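Local coordinates for putative uncharacterized protein (Toxoplasma gondii, PDB 4FBD) that is of unknown function, a conserved hypothetical protein of the DUF3228 family whose fold includes two mixed beta sheets flanked by helices, at residues 38-43 with 64-69; 78-83 with 91-96; 152-157 with 181-186. All coordinates share one frame; numbering follows the deposited sequence. Where two conformers were deposited one is given.

Interaction 1: 38-43 with 64-69; sequences LGLDPF and EEFLEK
Leu67 points from the helix toward the strand and sets its forked end against two backbone carbonyls. Its CD1 lies 3.2 Å from O of Leu38 and 3.6 Å from O of Gly39. The CD2 branch approaches the same short piece of chain, with Leu67 CD2 4.0 Å from Gly39 CA.

Leu40 meets the helix from the strand side with two different parts. Its CB rests 4.0 Å from Leu67 CD1. Its CD2 reaches the preceding helix residue, to 3.9 Å from CD2 of Phe66. The side chains of Leu40 and Phe66 cross at about a right angle, and the methyl comes to the ring obliquely. Leu40 holds CG anti to its own nitrogen (chi1 177°), which carries CD2 out to Phe66. No hydrogen bond joins the two segments, so the contact rests on apolar side chains and on methyls against carbonyl oxygens.

Beyond the pair, the Phe66 ring also meets the ring of Phe98. Leu38 N is hydrogen-bonded to Asn71 OD1, a second tie to the same helix. Gly39 bonds through its backbone to strand 181-189. This is helix-on-sheet packing in a mixed alpha and beta fold: helix 63-76 lies against the short strand 39-40 at the edge of the five-stranded sheet.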
loop_
_atom_site.group_PDB
_atom_site.type_symbol
_atom_site.label_atom_id
_atom_site.label_comp_id
_atom_site.label_asym_id
_atom_site.label_seq_id
_atom_site.Cartn_x
_atom_site.Cartn_y
_atom_site.Cartn_z
ATOM N N LEU A 38 -2.704 36.876 11.415
ATOM C CA LEU A 38 -3.397 35.653 11.096
ATOM C C LEU A 38 -4.364 35.340 12.210
ATOM O O LEU A 38 -4.114 35.672 13.385
ATOM C CB LEU A 38 -2.416 34.493 11.022
ATOM C CG LEU A 38 -1.326 34.557 9.972
ATOM C CD1 LEU A 38 -0.410 33.392 10.217
ATOM C CD2 LEU A 38 -1.863 34.561 8.566
ATOM N N GLY A 39 -5.453 34.676 11.862
ATOM C CA GLY A 39 -6.430 34.251 12.851
ATOM C C GLY A 39 -6.288 32.769 13.110
ATOM O O GLY A 39 -5.375 32.112 12.607
ATOM N N LEU A 40 -7.204 32.229 13.877
ATOM C CA LEU A 40 -7.202 30.823 14.183
ATOM C C LEU A 40 -8.619 30.361 14.383
ATOM O O LEU A 40 -9.205 30.642 15.410
ATOM C CB LEU A 40 -6.389 30.565 15.450
ATOM C CG LEU A 40 -6.349 29.115 15.962
ATOM C CD1 LEU A 40 -5.686 28.209 14.974
ATOM C CD2 LEU A 40 -5.610 29.044 17.284
ATOM N N ASP A 41 -9.176 29.667 13.396
ATOM C CA ASP A 41 -10.537 29.146 13.504
ATOM C C ASP A 41 -10.546 27.978 14.503
ATOM O O ASP A 41 -10.128 26.858 14.160
ATOM C CB ASP A 41 -11.055 28.669 12.144
ATOM C CG ASP A 41 -12.412 27.984 12.245
ATOM O OD1 ASP A 41 -13.246 28.434 13.077
ATOM O OD2 ASP A 41 -12.637 26.993 11.494
ATOM N N PRO A 42 -11.056 28.221 15.732
ATOM C CA PRO A 42 -11.036 27.150 16.735
ATOM C C PRO A 42 -11.954 25.959 16.424
ATOM O O PRO A 42 -11.748 24.881 16.974
ATOM C CB PRO A 42 -11.466 27.863 18.032
ATOM C CG PRO A 42 -11.460 29.354 17.704
ATOM C CD PRO A 42 -11.747 29.417 16.242
ATOM N N PHE A 43 -12.928 26.134 15.531
ATOM C CA PHE A 43 -13.842 25.039 15.195
ATOM C C PHE A 43 -13.187 23.990 14.271
ATOM O O PHE A 43 -13.865 23.220 13.602
ATOM C CB PHE A 43 -15.164 25.585 14.626
ATOM C CG PHE A 43 -16.263 24.553 14.533
ATOM C CD1 PHE A 43 -16.794 23.988 15.687
ATOM C CD2 PHE A 43 -16.781 24.168 13.299
ATOM C CE1 PHE A 43 -17.814 23.032 15.615
ATOM C CE2 PHE A 43 -17.797 23.217 13.216
ATOM C CZ PHE A 43 -18.315 22.650 14.378
ATOM N N GLU A 64 -5.190 31.804 22.425
ATOM C CA GLU A 64 -4.896 33.220 22.354
ATOM C C GLU A 64 -3.357 33.397 22.308
ATOM O O GLU A 64 -2.813 34.038 21.417
ATOM C CB GLU A 64 -5.474 33.951 23.571
ATOM C CG GLU A 64 -7.034 33.918 23.718
ATOM C CD GLU A 64 -7.640 32.530 24.072
ATOM O OE1 GLU A 64 -6.899 31.547 24.300
ATOM O OE2 GLU A 64 -8.884 32.432 24.114
ATOM N N GLU A 65 -2.675 32.808 23.278
ATOM C CA GLU A 65 -1.220 32.877 23.379
ATOM C C GLU A 65 -0.542 32.277 22.141
ATOM O O GLU A 65 0.447 32.805 21.625
ATOM C CB GLU A 65 -0.779 32.138 24.654
ATOM C CG GLU A 65 0.731 32.073 24.896
ATOM C CD GLU A 65 1.106 31.396 26.229
ATOM O OE1 GLU A 65 0.383 31.575 27.242
ATOM O OE2 GLU A 65 2.151 30.704 26.258
ATOM N N PHE A 66 -1.074 31.160 21.676
ATOM C CA PHE A 66 -0.547 30.506 20.495
ATOM C C PHE A 66 -0.565 31.448 19.287
ATOM O O PHE A 66 0.435 31.631 18.601
ATOM C CB PHE A 66 -1.395 29.277 20.203
ATOM C CG PHE A 66 -0.993 28.563 18.974
ATOM C CD1 PHE A 66 0.122 27.754 18.973
ATOM C CD2 PHE A 66 -1.723 28.702 17.811
ATOM C CE1 PHE A 66 0.510 27.096 17.829
ATOM C CE2 PHE A 66 -1.349 28.056 16.663
ATOM C CZ PHE A 66 -0.227 27.241 16.666
ATOM N N LEU A 67 -1.717 32.054 19.050
ATOM C CA LEU A 67 -1.902 32.954 17.917
ATOM C C LEU A 67 -1.004 34.188 18.056
ATOM O O LEU A 67 -0.444 34.693 17.080
ATOM C CB LEU A 67 -3.366 33.379 17.849
ATOM C CG LEU A 67 -3.753 34.142 16.603
ATOM C CD1 LEU A 67 -3.447 33.272 15.387
ATOM C CD2 LEU A 67 -5.247 34.545 16.654
ATOM N N GLU A 68 -0.852 34.642 19.285
ATOM C CA GLU A 68 -0.018 35.781 19.555
ATOM C C GLU A 68 1.440 35.475 19.203
ATOM O O GLU A 68 2.105 36.274 18.538
ATOM C CB GLU A 68 -0.145 36.169 21.028
ATOM C CG GLU A 68 0.320 37.581 21.357
ATOM C CD GLU A 68 1.824 37.774 21.324
ATOM O OE1 GLU A 68 2.558 36.790 21.094
ATOM O OE2 GLU A 68 2.277 38.923 21.559
ATOM N N LYS A 69 1.937 34.324 19.647
ATOM C CA LYS A 69 3.327 33.954 19.360
ATOM C C LYS A 69 3.540 33.674 17.877
ATOM O O LYS A 69 4.606 33.966 17.335
ATOM C CB LYS A 69 3.779 32.793 20.236
ATOM C CG LYS A 69 3.842 33.177 21.703
ATOM C CD LYS A 69 4.507 32.111 22.542
ATOM C CE LYS A 69 4.587 32.526 24.008
ATOM N NZ LYS A 69 5.242 31.453 24.807
#

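Interaction 2: 78-83 with 91-96; sequences AGIEFF and RHLYIP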
loop_
_atom_site.group_PDB
_atom_site.type_symbol
_atom_site.label_atom_id
_atom_site.label_comp_id
_atom_site.label_asym_id
_atom_site.label_seq_id
_atom_site.Cartn_x
_atom_site.Cartn_y
_atom_site.Cartn_z
ATOM N N ALA A 78 11.629 38.205 8.828
ATOM C CA ALA A 78 11.311 38.524 7.440
ATOM C C ALA A 78 11.546 37.320 6.506
ATOM O O ALA A 78 11.143 37.358 5.356
ATOM C CB ALA A 78 12.155 39.714 6.987
ATOM N N GLY A 79 12.207 36.275 7.020
ATOM C CA GLY A 79 12.513 35.059 6.269
ATOM C C GLY A 79 11.436 33.989 6.295
ATOM O O GLY A 79 11.588 32.967 5.646
ATOM N N ILE A 80 10.359 34.195 7.050
ATOM C CA ILE A 80 9.264 33.206 7.092
ATOM C C ILE A 80 8.451 33.420 5.826
ATOM O O ILE A 80 7.861 34.482 5.630
ATOM C CB ILE A 80 8.317 33.357 8.323
ATOM C CG1 ILE A 80 9.082 33.220 9.647
ATOM C CG2 ILE A 80 7.183 32.345 8.262
ATOM C CD1 ILE A 80 9.800 31.949 9.794
ATOM N N GLU A 81 8.445 32.397 4.976
ATOM C CA GLU A 81 7.779 32.434 3.699
ATOM C C GLU A 81 6.412 31.813 3.774
ATOM O O GLU A 81 6.186 30.874 4.521
ATOM C CB GLU A 81 8.588 31.586 2.690
ATOM C CG GLU A 81 9.979 32.105 2.343
ATOM C CD GLU A 81 10.863 31.031 1.714
ATOM O OE1 GLU A 81 11.080 29.980 2.373
ATOM O OE2 GLU A 81 11.364 31.246 0.582
ATOM N N PHE A 82 5.514 32.312 2.950
ATOM C CA PHE A 82 4.191 31.751 2.813
ATOM C C PHE A 82 4.206 30.948 1.510
ATOM O O PHE A 82 4.756 31.413 0.518
ATOM C CB PHE A 82 3.167 32.884 2.785
ATOM C CG PHE A 82 2.926 33.517 4.149
ATOM C CD1 PHE A 82 3.915 34.296 4.758
ATOM C CD2 PHE A 82 1.711 33.337 4.808
ATOM C CE1 PHE A 82 3.705 34.886 6.002
ATOM C CE2 PHE A 82 1.470 33.922 6.064
ATOM C CZ PHE A 82 2.469 34.702 6.667
ATOM N N PHE A 83 3.672 29.731 1.515
ATOM C CA PHE A 83 3.660 28.909 0.296
ATOM C C PHE A 83 2.239 28.684 -0.202
ATOM O O PHE A 83 1.359 28.298 0.560
ATOM C CB PHE A 83 4.357 27.557 0.527
ATOM C CG PHE A 83 5.775 27.687 0.952
ATOM C CD1 PHE A 83 6.773 27.873 0.015
ATOM C CD2 PHE A 83 6.116 27.676 2.292
ATOM C CE1 PHE A 83 8.105 28.028 0.405
ATOM C CE2 PHE A 83 7.433 27.818 2.687
ATOM C CZ PHE A 83 8.433 27.995 1.733
ATOM N N ARG A 91 -3.117 28.138 1.888
ATOM C CA ARG A 91 -1.763 28.655 1.951
ATOM C C ARG A 91 -1.138 28.112 3.174
ATOM O O ARG A 91 -1.839 27.714 4.052
ATOM C CB ARG A 91 -1.781 30.173 1.979
ATOM C CG ARG A 91 -0.568 30.795 2.591
ATOM C CD ARG A 91 -0.280 32.023 1.941
ATOM N NE ARG A 91 0.225 31.812 0.571
ATOM C CZ ARG A 91 0.350 32.800 -0.320
ATOM N NH1 ARG A 91 -0.013 34.050 0.003
ATOM N NH2 ARG A 91 0.822 32.549 -1.539
ATOM N N HIS A 92 0.185 28.056 3.242
ATOM C CA HIS A 92 0.797 27.559 4.456
ATOM C C HIS A 92 2.190 28.108 4.721
ATOM O O HIS A 92 2.858 28.569 3.818
ATOM C CB HIS A 92 0.790 26.029 4.432
ATOM C CG HIS A 92 1.674 25.432 3.392
ATOM N ND1 HIS A 92 2.840 24.763 3.710
ATOM C CD2 HIS A 92 1.590 25.427 2.042
ATOM C CE1 HIS A 92 3.419 24.346 2.599
ATOM N NE2 HIS A 92 2.685 24.740 1.573
ATOM N N LEU A 93 2.600 28.087 5.980
ATOM C CA LEU A 93 3.931 28.531 6.342
ATOM C C LEU A 93 4.506 27.642 7.438
ATOM O O LEU A 93 3.764 27.013 8.193
ATOM C CB LEU A 93 3.942 29.970 6.849
ATOM C CG LEU A 93 3.056 30.239 8.056
ATOM C CD1 LEU A 93 3.505 31.489 8.826
ATOM C CD2 LEU A 93 1.586 30.331 7.593
ATOM N N TYR A 94 5.831 27.632 7.515
ATOM C CA TYR A 94 6.581 26.887 8.511
ATOM C C TYR A 94 7.147 27.830 9.509
ATOM O O TYR A 94 7.706 28.826 9.128
ATOM C CB TYR A 94 7.749 26.156 7.854
ATOM C CG TYR A 94 7.243 25.194 6.867
ATOM C CD1 TYR A 94 6.721 23.984 7.285
ATOM C CD2 TYR A 94 7.208 25.500 5.530
ATOM C CE1 TYR A 94 6.202 23.100 6.395
ATOM C CE2 TYR A 94 6.710 24.596 4.618
ATOM C CZ TYR A 94 6.206 23.398 5.074
ATOM O OH TYR A 94 5.657 22.511 4.225
ATOM N N ILE A 95 6.962 27.539 10.788
ATOM C CA ILE A 95 7.509 28.341 11.850
ATOM C C ILE A 95 8.189 27.380 12.867
ATOM O O ILE A 95 7.911 26.158 12.880
ATOM C CB ILE A 95 6.410 29.153 12.577
ATOM C CG1 ILE A 95 5.473 28.219 13.360
ATOM C CG2 ILE A 95 5.582 30.006 11.585
ATOM C CD1 ILE A 95 4.423 28.959 14.231
ATOM N N PRO A 96 9.083 27.910 13.697
ATOM C CA PRO A 96 9.670 27.078 14.751
ATOM C C PRO A 96 8.597 26.489 15.683
ATOM O O PRO A 96 7.574 27.133 15.950
ATOM C CB PRO A 96 10.538 28.065 15.538
ATOM C CG PRO A 96 10.870 29.170 14.536
ATOM C CD PRO A 96 9.639 29.278 13.675
HETATM O O HOH W 1 7.637 29.260 6.139
#
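The Phe82 ring carries Leu93 CD1 over one face and Arg91 CD at its edge. The guanidinium of Arg91 is turned 70° from that ring, with Phe82 CB over one of its faces and O of Phe83 at its edge, in plane. Arg91 is bent at chi2 and chi3, which carries its chain across Phe82 at about a right angle; its CD is 3.7 Å from Phe82 CB. Arg91 NE is buried here without a polar partner in the model. Leu93 runs side by side with Phe82, and its CD2 lies 3.9 Å from Phe82 CE2.

On the other face of the sheet, Phe83, His92 and Tyr94 form an aromatic cluster. Phe83 CE2 meets the edge of the Tyr94 ring, in its plane, 3.7 Å from Tyr94 CD2. Phe83 CD2 lies over one face of the His92 ring, offset toward the rim. The planes of Phe83 and His92 are 39° apart, an oblique pair. His92 has CG between its backbone N and carbonyl carbon (chi1 67°), which turns the imidazole toward Phe83. Its ND1 is hydrogen-bonded to Asp151 OD1, a tie that helps fix the ring.

The backbones of Phe83 and His92 form an antiparallel hydrogen-bonded pair. Phe83 N gives a nearly straight bond of 2.7 Å to His92 O, and His92 N returns one of 2.9 Å to Phe83 O. Further on the strands part, and a water lies between them. It is 2.7 Å from Glu81 O, to which it can donate, and it accepts from Tyr94 N at 2.8 Å. Ile80 CG2 packs on Leu93 CD1 beyond it, at 3.8 Å. With two direct backbone bonds and one water bridge, this part of the hairpin relies largely on side-chain contacts on both faces.

Interaction 3: 152-157 with 181-186; sequences LILYSR and WSIIAV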
loop_
_atom_site.group_PDB
_atom_site.type_symbol
_atom_site.label_atom_id
_atom_site.label_comp_id
_atom_site.label_asym_id
_atom_site.label_seq_id
_atom_site.Cartn_x
_atom_site.Cartn_y
_atom_site.Cartn_z
ATOM N N LEU A 152 1.810 25.446 9.309
ATOM C CA LEU A 152 0.539 26.085 9.618
ATOM C C LEU A 152 -0.245 26.173 8.333
ATOM O O LEU A 152 0.216 26.789 7.354
ATOM C CB LEU A 152 0.748 27.469 10.185
ATOM C CG LEU A 152 1.584 27.578 11.461
ATOM C CD1 LEU A 152 1.745 29.079 11.862
ATOM C CD2 LEU A 152 0.972 26.734 12.563
ATOM N N ILE A 153 -1.416 25.548 8.308
ATOM C CA ILE A 153 -2.218 25.566 7.090
ATOM C C ILE A 153 -3.254 26.639 7.249
ATOM O O ILE A 153 -3.963 26.659 8.252
ATOM C CB ILE A 153 -2.923 24.239 6.833
ATOM C CG1 ILE A 153 -1.951 23.063 6.987
ATOM C CG2 ILE A 153 -3.553 24.253 5.440
ATOM C CD1 ILE A 153 -0.788 23.130 6.038
ATOM N N LEU A 154 -3.344 27.523 6.259
ATOM C CA LEU A 154 -4.278 28.641 6.285
ATOM C C LEU A 154 -5.399 28.521 5.260
ATOM O O LEU A 154 -5.222 27.947 4.199
ATOM C CB LEU A 154 -3.523 29.939 5.992
ATOM C CG LEU A 154 -2.345 30.249 6.923
ATOM C CD1 LEU A 154 -1.662 31.529 6.518
ATOM C CD2 LEU A 154 -2.776 30.322 8.380
ATOM N N TYR A 155 -6.563 29.056 5.607
ATOM C CA TYR A 155 -7.719 29.128 4.706
ATOM C C TYR A 155 -8.162 30.553 4.697
ATOM O O TYR A 155 -8.034 31.240 5.708
ATOM C CB TYR A 155 -8.869 28.203 5.141
ATOM C CG TYR A 155 -8.859 26.841 4.458
ATOM C CD1 TYR A 155 -7.771 25.982 4.577
ATOM C CD2 TYR A 155 -9.952 26.414 3.703
ATOM C CE1 TYR A 155 -7.764 24.737 3.955
ATOM C CE2 TYR A 155 -9.959 25.178 3.079
ATOM C CZ TYR A 155 -8.858 24.343 3.206
ATOM O OH TYR A 155 -8.855 23.117 2.593
ATOM N N SER A 156 -8.657 31.012 3.554
ATOM C CA SER A 156 -9.159 32.364 3.448
ATOM C C SER A 156 -10.365 32.509 4.362
ATOM O O SER A 156 -10.929 31.515 4.818
ATOM C CB SER A 156 -9.590 32.688 2.014
ATOM O OG SER A 156 -10.679 31.871 1.615
ATOM N N ARG A 157 -10.722 33.758 4.638
ATOM C CA ARG A 157 -11.899 34.107 5.441
ATOM C C ARG A 157 -13.154 33.568 4.735
ATOM O O ARG A 157 -14.078 33.055 5.358
ATOM C CB ARG A 157 -11.990 35.630 5.525
ATOM C CG ARG A 157 -13.152 36.148 6.298
ATOM C CD ARG A 157 -13.444 37.614 5.964
ATOM N NE ARG A 157 -12.345 38.533 6.246
ATOM C CZ ARG A 157 -11.596 39.167 5.340
ATOM N NH1 ARG A 157 -11.806 39.023 4.044
ATOM N NH2 ARG A 157 -10.632 39.984 5.746
ATOM N N TRP A 181 -6.696 35.490 6.646
ATOM C CA TRP A 181 -6.243 34.111 6.689
ATOM C C TRP A 181 -6.358 33.583 8.072
ATOM O O TRP A 181 -5.981 34.257 9.013
ATOM C CB TRP A 181 -4.769 34.034 6.282
ATOM C CG TRP A 181 -4.582 34.429 4.883
ATOM C CD1 TRP A 181 -4.213 35.647 4.421
ATOM C CD2 TRP A 181 -4.818 33.612 3.736
ATOM N NE1 TRP A 181 -4.175 35.639 3.051
ATOM C CE2 TRP A 181 -4.547 34.399 2.604
ATOM C CE3 TRP A 181 -5.228 32.288 3.559
ATOM C CZ2 TRP A 181 -4.677 33.913 1.305
ATOM C CZ3 TRP A 181 -5.344 31.795 2.264
ATOM C CH2 TRP A 181 -5.067 32.607 1.155
ATOM N N SER A 182 -6.858 32.362 8.214
ATOM C CA SER A 182 -6.928 31.755 9.532
ATOM C C SER A 182 -6.358 30.358 9.526
ATOM O O SER A 182 -6.548 29.602 8.590
ATOM C CB SER A 182 -8.358 31.742 10.097
ATOM O OG SER A 182 -8.747 33.048 10.481
ATOM N N ILE A 183 -5.680 30.029 10.609
ATOM C CA ILE A 183 -5.089 28.714 10.786
ATOM C C ILE A 183 -6.218 27.693 11.027
ATOM O O ILE A 183 -7.014 27.851 11.956
ATOM C CB ILE A 183 -4.142 28.731 11.996
ATOM C CG1 ILE A 183 -2.986 29.715 11.728
ATOM C CG2 ILE A 183 -3.671 27.294 12.344
ATOM C CD1 ILE A 183 -2.190 30.052 12.947
ATOM N N ILE A 184 -6.294 26.678 10.169
ATOM C CA ILE A 184 -7.289 25.619 10.289
ATOM C C ILE A 184 -6.632 24.256 10.630
ATOM O O ILE A 184 -7.298 23.329 11.087
ATOM C CB ILE A 184 -8.191 25.529 9.031
ATOM C CG1 ILE A 184 -7.389 25.276 7.762
ATOM C CG2 ILE A 184 -9.030 26.792 8.855
ATOM C CD1 ILE A 184 -6.945 23.867 7.581
ATOM N N ALA A 185 -5.322 24.163 10.429
ATOM C CA ALA A 185 -4.575 22.956 10.755
ATOM C C ALA A 185 -3.167 23.324 11.151
ATOM O O ALA A 185 -2.615 24.310 10.674
ATOM C CB ALA A 185 -4.548 21.980 9.558
ATOM N N VAL A 186 -2.590 22.502 12.019
ATOM C CA VAL A 186 -1.216 22.661 12.496
ATOM C C VAL A 186 -0.570 21.290 12.496
ATOM O O VAL A 186 -1.043 20.376 13.138
ATOM C CB VAL A 186 -1.168 23.217 13.929
ATOM C CG1 VAL A 186 0.271 23.400 14.348
ATOM C CG2 VAL A 186 -1.937 24.509 14.020
#
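A classic beta bulge interrupts this antiparallel strand pair: Ile184 and Ala185 both stand opposite Ile153. Ile153 N bonds to Ala185 O at 2.9 Å, and Ile153 O receives Ile184 N at 3.0 Å. Past the bulge, Tyr155 and Ser182 form a regular hydrogen-bonded pair. The strand directions differ by 130°, well short of fully antiparallel.

On one face, Leu152 lies alongside Val186, with CD2 3.8 Å from Val186 CG1. Leu154 crosses Ile183 obliquely, and its CD2 comes 3.4 Å from Ile183 CG1. The Trp181 side chain crosses Leu154 at about a right angle, with CE3 3.8 Å from Leu154 CB. On the other face, Tyr155 CD1 packs obliquely on Ile184 CG1, at 3.3 Å. With chi1 at 58°, CG1 of Ile184 is swung over its own backbone, which brings this branch to the ring.

Strand 90-96 borders strand 149-156 on its far side, and strand 39-40 borders strand 181-189. Ser156 is the N-cap of helix 157-166, its OG bonded to Gln159 N. Ile160 of that helix touches all three of Tyr155, Ser182 and Ile184.

Overall arrangement
The three contacts come in series along the chain and share one mixed five-stranded sheet. Across it the strands run 39-40, 181-189, 149-156, 90-96, 82-84. Interaction 3 joins the second and third strands, interaction 2 the last two, and interaction 1 packs a helix on the first. The centre of interaction 3 lies about 10 Å from that of interaction 1 and about 12 Å from that of interaction 2. Interactions 1 and 2 are about 16 Å apart. Probable backbone hydrogen bonds link Gly39 to Trp181 and Ile183, and Arg91 to Leu154. Helix 63-76 is followed, after a short loop, by strand 82-84, so interactions 1 and 2 are joined in sequence; the shared sheet joins both to interaction 3.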